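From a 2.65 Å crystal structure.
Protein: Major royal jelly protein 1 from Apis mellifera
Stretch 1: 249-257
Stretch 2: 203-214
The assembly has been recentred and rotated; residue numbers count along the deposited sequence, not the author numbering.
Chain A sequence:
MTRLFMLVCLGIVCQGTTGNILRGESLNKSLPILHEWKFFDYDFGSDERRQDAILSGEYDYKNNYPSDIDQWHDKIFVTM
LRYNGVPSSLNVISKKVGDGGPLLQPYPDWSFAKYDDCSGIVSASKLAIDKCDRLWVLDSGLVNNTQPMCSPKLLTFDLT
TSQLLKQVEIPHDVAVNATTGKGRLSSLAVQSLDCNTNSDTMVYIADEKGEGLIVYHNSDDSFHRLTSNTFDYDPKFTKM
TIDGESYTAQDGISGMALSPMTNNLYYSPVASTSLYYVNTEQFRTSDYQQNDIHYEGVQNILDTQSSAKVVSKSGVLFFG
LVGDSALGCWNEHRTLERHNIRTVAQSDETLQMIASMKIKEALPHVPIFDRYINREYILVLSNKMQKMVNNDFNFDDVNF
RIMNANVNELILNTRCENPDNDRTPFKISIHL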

# COMPACT_ATOMS: atom_id res chain seq x y z
N ALA A 249 57.62 -2.29 10.25
CA ALA A 249 56.94 -3.60 10.09
C ALA A 249 57.64 -4.51 9.09
O ALA A 249 57.51 -4.31 7.89
CB ALA A 249 55.49 -3.39 9.70
N GLN A 250 58.35 -5.52 9.58
CA GLN A 250 59.00 -6.53 8.71
C GLN A 250 58.01 -7.66 8.43
O GLN A 250 58.16 -8.77 8.95
CB GLN A 250 60.27 -7.08 9.36
CG GLN A 250 61.34 -6.04 9.67
CD GLN A 250 62.61 -6.66 10.23
OE1 GLN A 250 62.57 -7.64 11.00
NE2 GLN A 250 63.75 -6.09 9.86
N ASP A 251 57.00 -7.37 7.62
CA ASP A 251 55.95 -8.33 7.26
C ASP A 251 55.80 -8.39 5.74
O ASP A 251 55.98 -7.39 5.04
CB ASP A 251 54.61 -7.93 7.90
CG ASP A 251 54.64 -7.96 9.42
OD1 ASP A 251 54.85 -9.04 9.99
OD2 ASP A 251 54.44 -6.89 10.04
N GLY A 252 55.47 -9.59 5.25
CA GLY A 252 55.27 -9.86 3.82
C GLY A 252 53.81 -9.95 3.41
O GLY A 252 52.99 -9.12 3.83
N ILE A 253 53.48 -10.95 2.60
CA ILE A 253 52.14 -11.09 1.98
C ILE A 253 50.98 -10.92 2.95
O ILE A 253 50.78 -11.71 3.86
CB ILE A 253 51.99 -12.41 1.17
CG1 ILE A 253 50.68 -12.42 0.40
CG2 ILE A 253 52.15 -13.64 2.05
CD1 ILE A 253 50.59 -13.57 -0.58
N SER A 254 50.22 -9.86 2.73
CA SER A 254 48.88 -9.68 3.28
C SER A 254 48.05 -8.81 2.31
O SER A 254 48.42 -8.65 1.15
CB SER A 254 48.95 -9.06 4.68
OG SER A 254 47.84 -9.50 5.45
N GLY A 255 46.93 -8.25 2.78
CA GLY A 255 46.09 -7.42 1.95
C GLY A 255 45.65 -8.11 0.67
O GLY A 255 45.78 -7.56 -0.42
N MET A 256 45.11 -9.32 0.81
CA MET A 256 44.62 -10.05 -0.35
C MET A 256 43.22 -9.60 -0.77
O MET A 256 42.46 -9.07 0.03
CB MET A 256 44.63 -11.55 -0.07
CG MET A 256 46.03 -12.10 0.17
SD MET A 256 46.10 -13.87 -0.17
CE MET A 256 44.86 -14.49 0.95
N ALA A 257 42.90 -9.84 -2.04
CA ALA A 257 41.59 -9.53 -2.61
C ALA A 257 41.38 -10.23 -3.94
O ALA A 257 42.10 -9.97 -4.90
CB ALA A 257 41.44 -8.04 -2.82
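Stretch 2, residues 203-214: VYIADEKGEGLI

Stretch 2 forms a β-hairpin that packs against stretch 1 mainly through its first strand and its turn, with Leu213 of the returning strand adding to the contact. Residues 203-207 are extended, 208-210 take helical backbone angles without the regular bonds, Glu211 has a positive phi (64°), and the chain then returns in a strand that includes Leu213 and Ile214. The hairpin is held by its own backbone pairs, among them Ile205 N to Ile214 O and Ile214 N to Ile205 O, both 2.9 Å, while Gly210 N closes the turn on Asp207 OD1 at 2.9 Å. Strand 253-257 of stretch 1 runs roughly against strand 203-207, with 137° between their directions and a closest axial approach of 5.5 Å; its direction makes 53° with that of the returning strand, whose axis comes no closer than 7.9 Å.

Ala249 lies out of reach, and Gln250 touches the hairpin only marginally, its O lying 4.3 Å from Lys209 CE. Contact tightens at Asp251, whose CA-to-CB bond points toward stretch 2. Its OD1 lies 3.1 Å from Lys209 CD, the aliphatic part of a side chain whose NZ is not modelled. The carboxylates of Asp251 and Glu208 also come near each other, with OD2 of the former 4.5 Å from OE2 of the latter.

At Gly252 the backbones meet, its CA lying 4.4 Å from that of Glu208. Gly252 N donates to Glu208 O at 2.7 Å with an angle of 162°, the single direct hydrogen bond between the stretches. The absence of a side chain matters here, since an ideal CB would fall 3.0 Å from Glu211 CG, a clash.

Ile253 begins the strand and is the residue of stretch 1 most covered by the hairpin. Its CG2 reaches Gly212 O at 3.2 Å, CG1 packs on Ala206 CB at 3.8 Å, and CD1 approaches Leu213 CD1 at 4.2 Å, so this one side chain touches both strands of the hairpin. Its carbonyl O lies 3.4 Å from Glu208 N, but the poor angle rules out a hydrogen bond, and the strands do not continue the pairing made at Gly252.

Ser254 is linked to Glu208 through a water, which lies 2.8 Å from Ser254 OG and donates to Glu208 OE2 at 3.1 Å. Gly255, with a positive phi of 56°, makes no contact. Met256 then turns back toward the hairpin: its SD rests 3.6 Å from Leu213 CD1 and 3.8 Å from Ala206 CB, while its CE lies 3.1 Å from Tyr204 O and 3.9 Å from Tyr204 CB. Ala257 is again out of reach.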

# COMPACT_ATOMS: atom_id res chain seq x y z
N VAL A 203 39.85 -21.72 -0.69
CA VAL A 203 40.25 -20.64 0.22
C VAL A 203 41.71 -20.27 -0.03
O VAL A 203 42.47 -21.09 -0.52
CB VAL A 203 39.99 -21.03 1.69
CG1 VAL A 203 40.52 -20.00 2.66
CG2 VAL A 203 38.50 -21.19 1.90
N TYR A 204 42.08 -19.02 0.25
CA TYR A 204 43.46 -18.55 0.13
C TYR A 204 43.85 -17.81 1.40
O TYR A 204 43.13 -16.90 1.81
CB TYR A 204 43.59 -17.62 -1.06
CG TYR A 204 43.12 -18.23 -2.35
CD1 TYR A 204 43.98 -19.01 -3.13
CD2 TYR A 204 41.81 -18.05 -2.79
CE1 TYR A 204 43.55 -19.57 -4.32
CE2 TYR A 204 41.37 -18.63 -3.98
CZ TYR A 204 42.24 -19.39 -4.73
OH TYR A 204 41.82 -19.96 -5.89
N ILE A 205 44.96 -18.20 2.02
CA ILE A 205 45.36 -17.65 3.31
C ILE A 205 46.80 -17.13 3.26
O ILE A 205 47.73 -17.91 3.12
CB ILE A 205 45.21 -18.70 4.43
CG1 ILE A 205 43.77 -19.25 4.45
CG2 ILE A 205 45.54 -18.11 5.79
CD1 ILE A 205 43.61 -20.54 5.22
N ALA A 206 46.96 -15.81 3.38
CA ALA A 206 48.30 -15.21 3.37
C ALA A 206 48.90 -15.32 4.74
O ALA A 206 48.18 -15.22 5.72
CB ALA A 206 48.22 -13.76 2.97
N ASP A 207 50.22 -15.50 4.79
CA ASP A 207 51.00 -15.59 6.04
C ASP A 207 52.08 -14.50 6.02
O ASP A 207 53.16 -14.69 5.48
CB ASP A 207 51.62 -17.00 6.14
CG ASP A 207 52.62 -17.16 7.32
OD1 ASP A 207 52.73 -16.27 8.20
OD2 ASP A 207 53.32 -18.20 7.34
N GLU A 208 51.79 -13.36 6.61
CA GLU A 208 52.65 -12.19 6.48
C GLU A 208 54.02 -12.38 7.13
O GLU A 208 55.04 -11.93 6.57
CB GLU A 208 51.95 -10.91 7.01
CG GLU A 208 51.73 -10.77 8.52
CD GLU A 208 50.87 -9.56 8.87
OE1 GLU A 208 50.28 -9.55 9.97
OE2 GLU A 208 50.77 -8.60 8.06
N LYS A 209 54.06 -13.05 8.28
CA LYS A 209 55.32 -13.23 9.02
C LYS A 209 56.16 -14.30 8.34
O LYS A 209 57.32 -14.05 8.02
CB LYS A 209 55.08 -13.56 10.51
CG LYS A 209 56.11 -12.95 11.47
CD LYS A 209 55.94 -11.43 11.64
CE LYS A 209 56.98 -10.74 12.54
N GLY A 210 55.56 -15.46 8.10
CA GLY A 210 56.24 -16.57 7.42
C GLY A 210 56.44 -16.44 5.91
O GLY A 210 57.22 -17.19 5.33
N GLU A 211 55.72 -15.51 5.28
CA GLU A 211 55.88 -15.17 3.86
C GLU A 211 55.54 -16.34 2.93
O GLU A 211 56.41 -16.97 2.32
CB GLU A 211 57.28 -14.61 3.58
CG GLU A 211 57.64 -13.42 4.46
CD GLU A 211 59.05 -12.92 4.21
OE1 GLU A 211 59.23 -11.68 4.27
OE2 GLU A 211 59.98 -13.73 3.95
N GLY A 212 54.23 -16.63 2.86
CA GLY A 212 53.71 -17.72 2.05
C GLY A 212 52.22 -17.58 1.78
O GLY A 212 51.54 -16.77 2.41
N LEU A 213 51.73 -18.40 0.85
CA LEU A 213 50.33 -18.39 0.44
C LEU A 213 49.78 -19.82 0.56
O LEU A 213 50.09 -20.68 -0.25
CB LEU A 213 50.25 -17.89 -1.01
CG LEU A 213 48.90 -17.83 -1.71
CD1 LEU A 213 47.97 -16.83 -1.03
CD2 LEU A 213 49.08 -17.47 -3.17
N ILE A 214 48.94 -20.06 1.56
CA ILE A 214 48.27 -21.34 1.71
C ILE A 214 47.07 -21.40 0.74
O ILE A 214 46.32 -20.43 0.65
CB ILE A 214 47.78 -21.55 3.14
CG1 ILE A 214 48.95 -21.38 4.12
CG2 ILE A 214 47.13 -22.91 3.30
CD1 ILE A 214 48.53 -21.05 5.53
O HOH W 1 47.75 -7.93 7.75